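Local coordinates for protein protease (Penicillium cyclopium, PDB 5Z6O) that hydrolyses proteins as a subtilisin-type serine protease, with substrates that probably include casein, gelatin and type IV collagen but not elastin, at residues W11-I16 / F86-K91; I184-N189 / S228-H233; V203-P208 / K274-G279. All coordinates share one frame; numbering follows the deposited sequence.

Contact 1: residues W11-I16 / F86-K91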
loop_
_atom_site.group_PDB
_atom_site.type_symbol
_atom_site.label_atom_id
_atom_site.label_comp_id
_atom_site.label_asym_id
_atom_site.label_seq_id
_atom_site.Cartn_x
_atom_site.Cartn_y
_atom_site.Cartn_z
ATOM N N TRP A 11 -5.570 12.610 7.282
ATOM C CA TRP A 11 -4.461 13.545 7.034
ATOM C C TRP A 11 -3.460 12.984 6.035
ATOM O O TRP A 11 -2.792 13.756 5.345
ATOM C CB TRP A 11 -3.737 13.922 8.358
ATOM C CG TRP A 11 -2.928 12.799 8.934
ATOM C CD1 TRP A 11 -3.352 11.833 9.813
ATOM C CD2 TRP A 11 -1.554 12.509 8.660
ATOM N NE1 TRP A 11 -2.324 10.951 10.088
ATOM C CE2 TRP A 11 -1.221 11.326 9.366
ATOM C CE3 TRP A 11 -0.587 13.101 7.850
ATOM C CZ2 TRP A 11 0.052 10.759 9.322
ATOM C CZ3 TRP A 11 0.700 12.508 7.805
ATOM C CH2 TRP A 11 1.000 11.387 8.560
ATOM N N GLY A 12 -3.369 11.659 5.896
ATOM C CA GLY A 12 -2.366 11.097 4.994
ATOM C C GLY A 12 -2.635 11.433 3.532
ATOM O O GLY A 12 -1.699 11.683 2.756
ATOM N N LEU A 13 -3.915 11.499 3.144
ATOM C CA LEU A 13 -4.242 11.877 1.774
ATOM C C LEU A 13 -3.781 13.291 1.477
ATOM O O LEU A 13 -3.108 13.552 0.473
ATOM C CB LEU A 13 -5.759 11.776 1.543
ATOM C CG LEU A 13 -6.348 10.371 1.669
ATOM C CD1 LEU A 13 -7.849 10.471 1.387
ATOM C CD2 LEU A 13 -5.709 9.391 0.652
ATOM N N SER A 14 -4.176 14.245 2.310
ATOM C CA SER A 14 -3.790 15.609 1.989
ATOM C C SER A 14 -2.292 15.811 2.122
ATOM O O SER A 14 -1.733 16.659 1.427
ATOM C CB SER A 14 -4.553 16.595 2.872
ATOM O OG SER A 14 -4.635 16.094 4.182
ATOM N N ARG A 15 -1.611 15.005 2.953
ATOM C CA ARG A 15 -0.162 15.151 3.071
ATOM C C ARG A 15 0.530 14.815 1.766
ATOM O O ARG A 15 1.521 15.460 1.412
ATOM C CB ARG A 15 0.381 14.249 4.184
ATOM C CG ARG A 15 1.892 14.472 4.488
ATOM C CD ARG A 15 2.105 15.881 5.001
ATOM N NE ARG A 15 3.523 16.271 5.072
ATOM C CZ ARG A 15 4.201 16.803 4.059
ATOM N NH1 ARG A 15 5.462 17.184 4.242
ATOM N NH2 ARG A 15 3.608 16.999 2.876
ATOM N N ILE A 16 0.067 13.761 1.072
ATOM C CA ILE A 16 0.859 13.297 -0.076
ATOM C C ILE A 16 0.693 14.169 -1.311
ATOM O O ILE A 16 1.426 13.969 -2.291
ATOM C CB ILE A 16 0.545 11.843 -0.463
ATOM C CG1 ILE A 16 -0.907 11.731 -0.924
ATOM C CG2 ILE A 16 0.865 10.942 0.714
ATOM C CD1 ILE A 16 -1.255 10.471 -1.732
ATOM N N PHE A 86 -11.658 7.426 1.227
ATOM C CA PHE A 86 -10.450 7.334 2.038
ATOM C C PHE A 86 -9.204 7.007 1.236
ATOM O O PHE A 86 -8.147 6.836 1.834
ATOM C CB PHE A 86 -10.640 6.290 3.144
ATOM C CG PHE A 86 -11.794 6.607 4.053
ATOM C CD1 PHE A 86 -11.691 7.623 4.978
ATOM C CD2 PHE A 86 -12.962 5.868 3.976
ATOM C CE1 PHE A 86 -12.763 7.930 5.809
ATOM C CE2 PHE A 86 -14.031 6.156 4.806
ATOM C CZ PHE A 86 -13.928 7.194 5.702
ATOM N N GLY A 87 -9.288 6.963 -0.102
ATOM C CA GLY A 87 -8.200 6.367 -0.864
ATOM C C GLY A 87 -7.431 7.270 -1.797
ATOM O O GLY A 87 -7.893 8.349 -2.182
ATOM N N VAL A 88 -6.233 6.800 -2.167
ATOM C CA VAL A 88 -5.312 7.531 -3.037
ATOM C C VAL A 88 -5.751 7.451 -4.505
ATOM O O VAL A 88 -5.858 8.475 -5.188
ATOM C CB VAL A 88 -3.874 6.985 -2.858
ATOM C CG1 VAL A 88 -2.888 7.715 -3.834
ATOM C CG2 VAL A 88 -3.385 7.233 -1.420
ATOM N N ALA A 89 -5.993 6.245 -5.007
ATOM C CA ALA A 89 -6.261 6.009 -6.428
ATOM C C ALA A 89 -7.735 5.655 -6.531
ATOM O O ALA A 89 -8.115 4.479 -6.494
ATOM C CB ALA A 89 -5.364 4.893 -7.007
ATOM N N LYS A 90 -8.568 6.692 -6.672
ATOM C CA LYS A 90 -9.998 6.558 -6.445
ATOM C C LYS A 90 -10.742 5.863 -7.582
ATOM O O LYS A 90 -11.935 5.615 -7.424
ATOM C CB LYS A 90 -10.606 7.939 -6.201
ATOM C CG LYS A 90 -10.036 8.595 -4.925
ATOM C CD LYS A 90 -10.750 9.873 -4.574
ATOM C CE LYS A 90 -9.985 10.567 -3.472
ATOM N NZ LYS A 90 -10.210 9.988 -2.134
ATOM N N LYS A 91 -10.090 5.548 -8.698
ATOM C CA LYS A 91 -10.735 4.808 -9.802
ATOM C C LYS A 91 -10.062 3.488 -10.111
ATOM O O LYS A 91 -10.474 2.805 -11.057
ATOM C CB LYS A 91 -10.770 5.669 -11.086
ATOM C CG LYS A 91 -11.722 6.848 -10.927
ATOM C CD LYS A 91 -11.786 7.677 -12.195
ATOM C CE LYS A 91 -12.994 8.605 -12.175
ATOM N NZ LYS A 91 -12.900 9.501 -13.379
#

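Contact 2: residues I184-N189 / S228-H233. With PMS (phenylmethanesulfonic acid), chain C.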
loop_
_atom_site.group_PDB
_atom_site.type_symbol
_atom_site.label_atom_id
_atom_site.label_comp_id
_atom_site.label_asym_id
_atom_site.label_seq_id
_atom_site.Cartn_x
_atom_site.Cartn_y
_atom_site.Cartn_z
ATOM N N ILE A 184 8.274 0.339 2.787
ATOM C CA ILE A 184 7.692 1.630 3.174
ATOM C C ILE A 184 7.701 1.758 4.697
ATOM O O ILE A 184 7.142 0.913 5.402
ATOM C CB ILE A 184 6.254 1.790 2.641
ATOM C CG1 ILE A 184 6.142 1.405 1.159
ATOM C CG2 ILE A 184 5.764 3.211 2.873
ATOM C CD1 ILE A 184 7.181 2.151 0.287
ATOM N N ALA A 185 8.301 2.835 5.201
ATOM C CA ALA A 185 8.268 3.161 6.620
ATOM C C ALA A 185 7.158 4.166 6.904
ATOM O O ALA A 185 6.589 4.777 5.990
ATOM C CB ALA A 185 9.632 3.714 7.075
ATOM N N ALA A 186 6.819 4.306 8.187
ATOM C CA ALA A 186 5.632 5.056 8.597
ATOM C C ALA A 186 5.989 6.434 9.151
ATOM O O ALA A 186 6.846 6.546 10.035
ATOM C CB ALA A 186 4.855 4.279 9.652
ATOM N N SER A 187 5.291 7.476 8.677
ATOM C CA SER A 187 5.512 8.835 9.168
ATOM C C SER A 187 4.308 9.312 9.971
ATOM O O SER A 187 3.227 8.724 9.898
ATOM C CB SER A 187 5.778 9.805 8.001
ATOM O OG SER A 187 4.608 10.044 7.218
ATOM N N THR A 188 4.486 10.426 10.712
ATOM C CA THR A 188 3.413 10.996 11.524
ATOM C C THR A 188 2.969 12.325 10.930
ATOM O O THR A 188 3.614 12.864 10.035
ATOM C CB THR A 188 3.876 11.245 12.959
ATOM O OG1 THR A 188 4.879 12.302 12.937
ATOM C CG2 THR A 188 4.485 9.974 13.540
ATOM N N ASN A 189 1.898 12.900 11.499
ATOM C CA ASN A 189 1.330 14.121 10.930
ATOM C C ASN A 189 2.213 15.337 11.160
ATOM O O ASN A 189 2.030 16.333 10.463
ATOM C CB ASN A 189 -0.113 14.395 11.445
ATOM C CG ASN A 189 -0.227 14.538 12.965
ATOM O OD1 ASN A 189 -1.271 14.973 13.459
ATOM N ND2 ASN A 189 0.782 14.142 13.697
ATOM N N SER A 228 1.618 -0.998 8.184
ATOM C CA SER A 228 0.512 -1.515 7.372
ATOM C C SER A 228 -0.302 -0.402 6.735
ATOM O O SER A 228 -0.911 -0.611 5.676
ATOM C CB SER A 228 -0.446 -2.393 8.218
ATOM O OG SER A 228 0.222 -3.583 8.642
ATOM N N MET A 229 -0.428 0.739 7.420
ATOM C CA MET A 229 -1.176 1.877 6.892
ATOM C C MET A 229 -0.358 2.703 5.906
ATOM O O MET A 229 -0.919 3.387 5.042
ATOM C CB MET A 229 -1.613 2.777 8.052
ATOM C CG MET A 229 -2.811 2.242 8.875
ATOM S SD MET A 229 -2.462 0.700 9.768
ATOM C CE MET A 229 -3.477 -0.474 8.914
ATOM N N ALA A 230 0.957 2.634 6.021
ATOM C CA ALA A 230 1.856 3.398 5.178
ATOM C C ALA A 230 1.952 2.766 3.788
ATOM O O ALA A 230 1.734 3.440 2.777
ATOM C CB ALA A 230 3.228 3.457 5.872
ATOM N N ALA A 231 2.176 1.455 3.726
ATOM C CA ALA A 231 2.338 0.795 2.424
ATOM C C ALA A 231 1.213 1.061 1.415
ATOM O O ALA A 231 1.528 1.301 0.233
ATOM C CB ALA A 231 2.510 -0.718 2.624
ATOM N N PRO A 232 -0.074 1.000 1.769
ATOM C CA PRO A 232 -1.108 1.202 0.752
ATOM C C PRO A 232 -1.158 2.617 0.210
ATOM O O PRO A 232 -1.664 2.797 -0.912
ATOM C CB PRO A 232 -2.419 0.812 1.482
ATOM C CG PRO A 232 -2.102 0.881 2.914
ATOM C CD PRO A 232 -0.646 0.491 3.021
ATOM N N HIS A 233 -0.648 3.626 0.935
ATOM C CA HIS A 233 -0.521 4.938 0.284
ATOM C C HIS A 233 0.376 4.816 -0.935
ATOM O O HIS A 233 0.127 5.447 -1.971
ATOM C CB HIS A 233 0.067 5.992 1.237
ATOM C CG HIS A 233 -0.863 6.436 2.338
ATOM N ND1 HIS A 233 -1.008 5.745 3.527
ATOM C CD2 HIS A 233 -1.656 7.536 2.445
ATOM C CE1 HIS A 233 -1.845 6.405 4.318
ATOM N NE2 HIS A 233 -2.248 7.495 3.687
HETATM C C PMS C . 0.388 -5.320 10.483
HETATM S S PMS C . -0.013 -3.570 10.214
HETATM C C1 PMS C . 1.869 -5.595 10.181
HETATM C C2 PMS C . 2.554 -4.927 9.172
HETATM C C3 PMS C . 3.890 -5.212 8.926
HETATM C C4 PMS C . 4.558 -6.160 9.686
HETATM C C5 PMS C . 3.872 -6.829 10.689
HETATM C C6 PMS C . 2.542 -6.538 10.945
HETATM O O2S PMS C . -1.245 -3.154 10.960
HETATM O O1S PMS C . 1.038 -2.663 10.779
#

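Contact 3: residues V203-P208 / K274-G279. With CA (calcium ion), chain B.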
loop_
_atom_site.group_PDB
_atom_site.type_symbol
_atom_site.label_atom_id
_atom_site.label_comp_id
_atom_site.label_asym_id
_atom_site.label_seq_id
_atom_site.Cartn_x
_atom_site.Cartn_y
_atom_site.Cartn_z
ATOM N N VAL A 203 14.782 0.537 3.473
ATOM C CA VAL A 203 13.580 1.354 3.332
ATOM C C VAL A 203 13.727 2.275 2.127
ATOM O O VAL A 203 14.708 3.017 2.002
ATOM C CB VAL A 203 13.322 2.142 4.625
ATOM C CG1 VAL A 203 12.229 3.208 4.413
ATOM C CG2 VAL A 203 12.889 1.192 5.716
ATOM N N ASP A 204 12.736 2.255 1.238
ATOM C CA ASP A 204 12.788 3.095 0.054
ATOM C C ASP A 204 12.243 4.494 0.331
ATOM O O ASP A 204 12.758 5.487 -0.215
ATOM C CB ASP A 204 11.993 2.434 -1.085
ATOM C CG ASP A 204 12.668 1.154 -1.571
ATOM O OD1 ASP A 204 13.736 1.284 -2.203
ATOM O OD2 ASP A 204 12.211 0.040 -1.244
ATOM N N LEU A 205 11.192 4.599 1.149
ATOM C CA LEU A 205 10.654 5.919 1.517
ATOM C C LEU A 205 9.650 5.763 2.658
ATOM O O LEU A 205 9.284 4.654 3.051
ATOM C CB LEU A 205 10.000 6.636 0.328
ATOM C CG LEU A 205 8.723 6.027 -0.206
ATOM C CD1 LEU A 205 7.856 7.142 -0.852
ATOM C CD2 LEU A 205 9.017 4.989 -1.301
ATOM N N TYR A 206 9.215 6.906 3.180
ATOM C CA TYR A 206 8.171 7.036 4.194
ATOM C C TYR A 206 6.840 7.345 3.533
ATOM O O TYR A 206 6.786 7.997 2.486
ATOM C CB TYR A 206 8.465 8.190 5.189
ATOM C CG TYR A 206 9.475 7.819 6.270
ATOM C CD1 TYR A 206 10.864 7.805 6.000
ATOM C CD2 TYR A 206 9.032 7.460 7.555
ATOM C CE1 TYR A 206 11.783 7.424 7.010
ATOM C CE2 TYR A 206 9.934 7.097 8.567
ATOM C CZ TYR A 206 11.289 7.088 8.290
ATOM O OH TYR A 206 12.123 6.732 9.325
ATOM N N ALA A 207 5.763 6.938 4.210
ATOM C CA ALA A 207 4.426 7.381 3.850
ATOM C C ALA A 207 3.632 7.474 5.130
ATOM O O ALA A 207 4.015 6.861 6.137
ATOM C CB ALA A 207 3.756 6.407 2.866
ATOM N N PRO A 208 2.512 8.198 5.125
ATOM C CA PRO A 208 1.745 8.405 6.360
ATOM C C PRO A 208 1.314 7.083 6.962
ATOM O O PRO A 208 0.739 6.231 6.277
ATOM C CB PRO A 208 0.538 9.224 5.888
ATOM C CG PRO A 208 1.104 10.062 4.784
ATOM C CD PRO A 208 2.055 9.099 4.043
ATOM N N LYS A 274 12.992 10.635 2.772
ATOM C CA LYS A 274 12.052 10.949 1.696
ATOM C C LYS A 274 10.637 10.549 2.077
ATOM O O LYS A 274 10.419 9.500 2.680
ATOM C CB LYS A 274 12.446 10.228 0.401
ATOM C CG LYS A 274 13.545 11.025 -0.342
ATOM C CD LYS A 274 13.915 10.439 -1.681
ATOM C CE LYS A 274 14.773 11.436 -2.504
ATOM N NZ LYS A 274 14.061 12.049 -3.696
ATOM N N LEU A 275 9.698 11.423 1.749
ATOM C CA LEU A 275 8.278 11.249 2.060
ATOM C C LEU A 275 7.478 11.252 0.762
ATOM O O LEU A 275 7.663 12.145 -0.068
ATOM C CB LEU A 275 7.786 12.389 2.960
ATOM C CG LEU A 275 6.245 12.342 3.240
ATOM C CD1 LEU A 275 5.841 11.057 3.964
ATOM C CD2 LEU A 275 5.883 13.560 4.086
ATOM N N LEU A 276 6.540 10.306 0.626
ATOM C CA LEU A 276 5.687 10.201 -0.560
ATOM C C LEU A 276 5.081 11.547 -0.953
ATOM O O LEU A 276 4.478 12.227 -0.128
ATOM C CB LEU A 276 4.552 9.223 -0.256
ATOM C CG LEU A 276 3.500 8.914 -1.350
ATOM C CD1 LEU A 276 4.221 8.359 -2.594
ATOM C CD2 LEU A 276 2.464 7.929 -0.763
ATOM N N TYR A 277 5.177 11.873 -2.247
ATOM C CA TYR A 277 4.596 13.084 -2.839
ATOM C C TYR A 277 4.103 12.737 -4.234
ATOM O O TYR A 277 4.847 12.109 -4.989
ATOM C CB TYR A 277 5.657 14.181 -2.914
ATOM C CG TYR A 277 5.162 15.433 -3.568
ATOM C CD1 TYR A 277 4.101 16.152 -3.020
ATOM C CD2 TYR A 277 5.742 15.895 -4.736
ATOM C CE1 TYR A 277 3.631 17.328 -3.656
ATOM C CE2 TYR A 277 5.304 17.043 -5.349
ATOM C CZ TYR A 277 4.251 17.749 -4.819
ATOM O OH TYR A 277 3.822 18.896 -5.461
ATOM N N ASN A 278 2.867 13.137 -4.595
ATOM C CA ASN A 278 2.294 12.671 -5.863
ATOM C C ASN A 278 2.677 13.539 -7.062
ATOM O O ASN A 278 2.265 13.214 -8.174
ATOM C CB ASN A 278 0.731 12.528 -5.769
ATOM C CG ASN A 278 -0.020 13.869 -5.744
ATOM O OD1 ASN A 278 -1.260 13.885 -5.812
ATOM N ND2 ASN A 278 0.686 14.963 -5.620
ATOM N N GLY A 279 3.452 14.611 -6.871
ATOM C CA GLY A 279 3.966 15.371 -7.992
ATOM C C GLY A 279 2.991 16.360 -8.602
ATOM O O GLY A 279 3.220 16.832 -9.722
HETATM CA CA CA B . 13.714 -1.307 -2.570
HETATM O O HOH W 1 13.268 -1.005 -4.872
HETATM O O HOH W 2 15.293 -0.776 -1.052
HETATM O O HOH W 3 14.850 -3.641 -3.066
HETATM O O HOH W 4 13.436 -2.576 -0.670
HETATM O O HOH W 5 15.880 -0.628 -3.385
#

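Contact 1: residues W11-I16 / F86-K91
L13 spreads its two methyls over the F86-G87 peptide. L13 CD1 lies 3.7 Å from F86 O, and L13 CD2 comes equally near G87 C, so the fork rests on backbone rather than on the F86 ring, which leads off in another direction. L13 CD2 also meets V88 CG2 at 3.8 Å. With CG anti to its carbonyl carbon (chi1 -64°), L13 sends its branch off the helix toward the loop. One turn on, I16 carries CG1 between its backbone N and carbonyl carbon (chi1 64°), and I16 CD1 reaches V88 CG1 at 3.8 Å, lying almost as near V88 CG2. No hydrogen bond crosses between the segments; the N-terminal helix 11-16 is held here by apolar packing against the loop that leads from helix 73-82 into strand 93-98 of the subtilase parallel sheet. An alanine in place of L13 removes CG and both methyls, and would probably open a gap above the F86-G87 peptide and leave V88 CG2 with I16 as its remaining neighbour across the contact. The loop's shape has its own polar support: K90 NZ donates to G87 O at 2.8 Å, in the carbonyl plane on a lone pair, and also bonds S84 O and Q5 OE1. Y26 of strand 26-29 packs on L13, I16 and K90, while its hydroxyl bonds V88 O.

Contact 2: residues I184-N189 / S228-H233
A230 presses its methyl onto the backbone of the strand, with A230 CB 3.6 Å from A185 O. The axes of strand 184-187 and helix 228-233 approach to 6.9 Å, at 112° between their N-to-C directions, a spacing consistent with the small side chains of A230, A231 and A186. The same methyl also meets two side chains of the strand, I184 CG2 at 3.9 Å and A186 CB at 4.2 Å. I184 holds CG2 anti to its backbone N, which brings that methyl beside A230, while I184 CB lies 4.0 Å from A231 CA. The contact is buried and apolar, and no hydrogen bond spans it.

The helix itself is kinked at P232, whose N has no hydrogen to give to the turn before. S228 O is instead bonded by S136 OG, and M229 O accepts H233 ND1 at 2.8 Å, nearly in the imidazole plane, a bent bond that helps set the rotation of the ring. At the other end of the segment, S228 OG is anti to its carbonyl carbon (chi1 -67°) and bonded covalently to the sulfur of the phenylmethanesulfonyl group, with OG-S 1.6 Å. S228 N donates to O1S of the same group at 3.1 Å with an N-H...O angle of 147°, and N165 ND2 supplies a further bond. A serine sulfonylated at OG, with its own N-H and the amide of N165 bonding the inhibitor, matches the nucleophile and oxyanion hole of subtilases, set at the start of their buried central helix.

Contact 3: residues V203-P208 / K274-G279
Y206 and L275 form a single parallel beta bridge, their CA atoms 4.7 Å apart: Y206 N donates to K274 O at 2.9 Å, and L276 N returns a bond to Y206 O at 3.0 Å. The N-H...O angles of 165° and 157° show both bonds to be fairly straight. K274 O also lies at the edge of the Y206 ring, in its plane, while the Y206 hydroxyl bonds S193 OG. L275 starts away from strand 205-208 but curls back: CG is anti to the backbone N (chi1 175°), and L275 CD1 ends 3.5 Å from Y206 O, with Y206 CB and P208 CD also close by. L205 and A207 meet L276 instead. L205 CD1 touches L276 CB at 3.9 Å, and A207 CB lies 4.1 Å from L276 CD2. At D204, next to L205, both carboxylate oxygens bind calcium, D204 OD2 at 2.4 Å and D204 OD1 at 2.6 Å; five waters and V181 O complete the site. Strand 205-208 is the outermost of the parallel sheet on this side. L205 and A207 bond strand 182-187, while Y206 turns its backbone to 274-276, and L275 in turn pairs with I261. Helix 249-259 packs on L205 and L276 through I256, and helix 11-16 reaches L275 with R15, and P208 and L276 with I16.

From the N terminus, contact 1 closes first, joining helix 11-16 to the loop at 86-91 around a stretch that includes strands 37-42 and 56-61 and helix 73-82. Contacts 2 and 3 follow in series but cross each other: contact 2 closes the loop from 189 to 228 and contact 3 the one from 208 to 274, overlapping without either containing the other. Contact 2 ties the sheet to helix 227-245, and contact 3 ties its edge to the C-terminal segment. S187 N to A207 O and A185 O to A207 N, both probable hydrogen bonds, join the two as neighbouring strands. Helix 11-16 touches both, through W11 on T188 and P208 and I16 O near N278 N.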